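Local coordinates for protein alpha-pyrone synthesis polyketide synthase-like Pks18 (Mycobacterium tuberculosis, PDB 1TED) that probably extends medium- and long-chain aliphatic acyl-CoA starters with malonyl-CoA to make tri- and tetraketide alpha-pyrones, as a homodimeric type III polyketide synthase, at residues I307-I312 with E357-Q362. Sequence-based numbering, arbitrary orientation.
Sequences IDLWAI and ETMVQQ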
loop_
_atom_site.group_PDB
_atom_site.type_symbol
_atom_site.label_atom_id
_atom_site.label_comp_id
_atom_site.label_asym_id
_atom_site.label_seq_id
_atom_site.Cartn_x
_atom_site.Cartn_y
_atom_site.Cartn_z
ATOM N N ILE A 307 13.246 26.640 -13.376
ATOM C CA ILE A 307 13.798 25.397 -12.847
ATOM C C ILE A 307 15.196 24.901 -13.238
ATOM O O ILE A 307 15.529 24.812 -14.413
ATOM C CB ILE A 307 12.787 24.234 -13.103
ATOM C CG1 ILE A 307 11.419 24.589 -12.502
ATOM C CG2 ILE A 307 13.319 22.933 -12.536
ATOM C CD1 ILE A 307 11.452 24.935 -10.997
ATOM N N ASP A 308 16.005 24.582 -12.227
ATOM C CA ASP A 308 17.345 24.003 -12.419
ATOM C C ASP A 308 17.068 22.544 -12.057
ATOM O O ASP A 308 16.553 22.279 -10.973
ATOM C CB ASP A 308 18.364 24.486 -11.378
ATOM C CG ASP A 308 18.246 25.954 -11.046
ATOM O OD1 ASP A 308 18.639 26.791 -11.892
ATOM O OD2 ASP A 308 17.775 26.264 -9.926
ATOM N N LEU A 309 17.389 21.592 -12.913
ATOM C CA LEU A 309 17.133 20.187 -12.562
ATOM C C LEU A 309 15.715 19.701 -12.818
ATOM O O LEU A 309 14.741 20.192 -12.244
ATOM C CB LEU A 309 17.444 19.902 -11.082
ATOM C CG LEU A 309 18.794 20.261 -10.457
ATOM C CD1 LEU A 309 18.776 19.926 -8.974
ATOM C CD2 LEU A 309 19.901 19.514 -11.167
ATOM N N TRP A 310 15.620 18.711 -13.684
ATOM C CA TRP A 310 14.361 18.090 -14.000
ATOM C C TRP A 310 14.585 16.604 -13.777
ATOM O O TRP A 310 15.216 15.928 -14.586
ATOM C CB TRP A 310 13.961 18.384 -15.444
ATOM C CG TRP A 310 13.471 19.799 -15.630
ATOM C CD1 TRP A 310 14.200 20.878 -16.050
ATOM C CD2 TRP A 310 12.152 20.292 -15.353
ATOM N NE1 TRP A 310 13.418 22.007 -16.050
ATOM C CE2 TRP A 310 12.157 21.676 -15.626
ATOM C CE3 TRP A 310 10.967 19.697 -14.899
ATOM C CZ2 TRP A 310 11.020 22.478 -15.460
ATOM C CZ3 TRP A 310 9.834 20.498 -14.731
ATOM C CH2 TRP A 310 9.874 21.872 -15.014
ATOM N N ALA A 311 14.099 16.110 -12.645
ATOM C CA ALA A 311 14.228 14.695 -12.309
ATOM C C ALA A 311 13.042 13.964 -12.927
ATOM O O ALA A 311 12.058 13.635 -12.253
ATOM C CB ALA A 311 14.255 14.505 -10.780
ATOM N N ILE A 312 13.144 13.730 -14.229
ATOM C CA ILE A 312 12.102 13.049 -14.972
ATOM C C ILE A 312 12.274 11.548 -14.834
ATOM O O ILE A 312 13.353 11.021 -15.094
ATOM C CB ILE A 312 12.169 13.422 -16.465
ATOM C CG1 ILE A 312 11.973 14.937 -16.625
ATOM C CG2 ILE A 312 11.134 12.620 -17.250
ATOM C CD1 ILE A 312 12.160 15.437 -18.043
ATOM N N GLU A 357 19.829 11.428 -6.482
ATOM C CA GLU A 357 21.177 11.275 -5.926
ATOM C C GLU A 357 22.277 11.860 -6.821
ATOM O O GLU A 357 23.249 12.412 -6.326
ATOM C CB GLU A 357 21.493 9.794 -5.635
ATOM C CG GLU A 357 22.922 9.554 -5.094
ATOM C CD GLU A 357 23.170 8.114 -4.661
ATOM O OE1 GLU A 357 23.129 7.204 -5.512
ATOM O OE2 GLU A 357 23.402 7.887 -3.457
ATOM N N THR A 358 22.133 11.722 -8.134
ATOM C CA THR A 358 23.124 12.257 -9.067
ATOM C C THR A 358 23.137 13.780 -8.991
ATOM O O THR A 358 24.199 14.404 -9.013
ATOM C CB THR A 358 22.809 11.842 -10.525
ATOM O OG1 THR A 358 22.978 10.425 -10.666
ATOM C CG2 THR A 358 23.731 12.566 -11.508
ATOM N N MET A 359 21.948 14.372 -8.902
ATOM C CA MET A 359 21.809 15.824 -8.829
ATOM C C MET A 359 22.383 16.339 -7.521
ATOM O O MET A 359 22.890 17.462 -7.448
ATOM C CB MET A 359 20.333 16.223 -8.953
ATOM C CG MET A 359 19.695 15.804 -10.284
ATOM S SD MET A 359 17.920 16.148 -10.352
ATOM C CE MET A 359 17.616 16.168 -12.148
ATOM N N VAL A 360 22.302 15.509 -6.486
ATOM C CA VAL A 360 22.832 15.870 -5.181
ATOM C C VAL A 360 24.360 15.858 -5.234
ATOM O O VAL A 360 25.016 16.825 -4.834
ATOM C CB VAL A 360 22.340 14.882 -4.101
ATOM C CG1 VAL A 360 23.032 15.159 -2.770
ATOM C CG2 VAL A 360 20.829 15.003 -3.949
ATOM N N GLN A 361 24.915 14.768 -5.755
ATOM C CA GLN A 361 26.361 14.604 -5.863
ATOM C C GLN A 361 27.066 15.607 -6.775
ATOM O O GLN A 361 28.254 15.859 -6.603
ATOM C CB GLN A 361 26.691 13.187 -6.319
ATOM C CG GLN A 361 26.251 12.118 -5.348
ATOM C CD GLN A 361 26.601 10.719 -5.826
ATOM O OE1 GLN A 361 26.220 10.308 -6.929
ATOM N NE2 GLN A 361 27.328 9.978 -4.995
ATOM N N GLN A 362 26.360 16.166 -7.753
ATOM C CA GLN A 362 26.987 17.158 -8.628
ATOM C C GLN A 362 26.073 18.316 -9.012
ATOM O O GLN A 362 25.053 18.135 -9.677
ATOM C CB GLN A 362 27.555 16.508 -9.895
ATOM C CG GLN A 362 26.536 15.837 -10.784
ATOM C CD GLN A 362 27.119 15.449 -12.134
ATOM O OE1 GLN A 362 28.198 14.851 -12.210
ATOM N NE2 GLN A 362 26.404 15.785 -13.208
#
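In the C-terminal half of this thiolase fold, Met359 near the end of helix 349-361 reaches across to Ala311 in edge strand 310-312 of the mixed sheet and to Leu309 just before it. The contact pattern shows that one residue carries the helix side: Met359 meets Leu309, Trp310 and Ala311, and no hydrogen bond links the two segments. Its CG lies anti to its carbonyl carbon (chi1 -61°) and the chain is extended beyond it, which carries the terminal methyl onto the strand backbone. There Met359 CE sits 3.4 Å from Trp310 O and 3.6 Å from Ala311 N, touching the peptide that joins these residues. Ala311 CB packs against the same methyl, 4.0 Å from Met359 CE, and lies equally far, 4.0 Å, from Met359 SD. Leu309 flanks the stem: the two side chains run past each other in opposite directions, with Leu309 CD2 3.8 Å from Met359 CG and Leu309 CB 3.9 Å from Met359 SD. Trp310, by contrast, has CB directed away from the helix, and Ile307 CG2 lies 3.5 Å above one face of its indole, offset toward the rim. All four touching residues are buried. Ile390 of strand 382-390 and Gln336 of helix 335-344 touch both Leu309 and Met359, while backbone hydrogen bonds between Ala311 and both Val373 and Phe375 tie the edge strand to its parallel neighbour, strand 370-378; the contact thus packs helix 349-361 against the sheet's edge, beside helix 335-344.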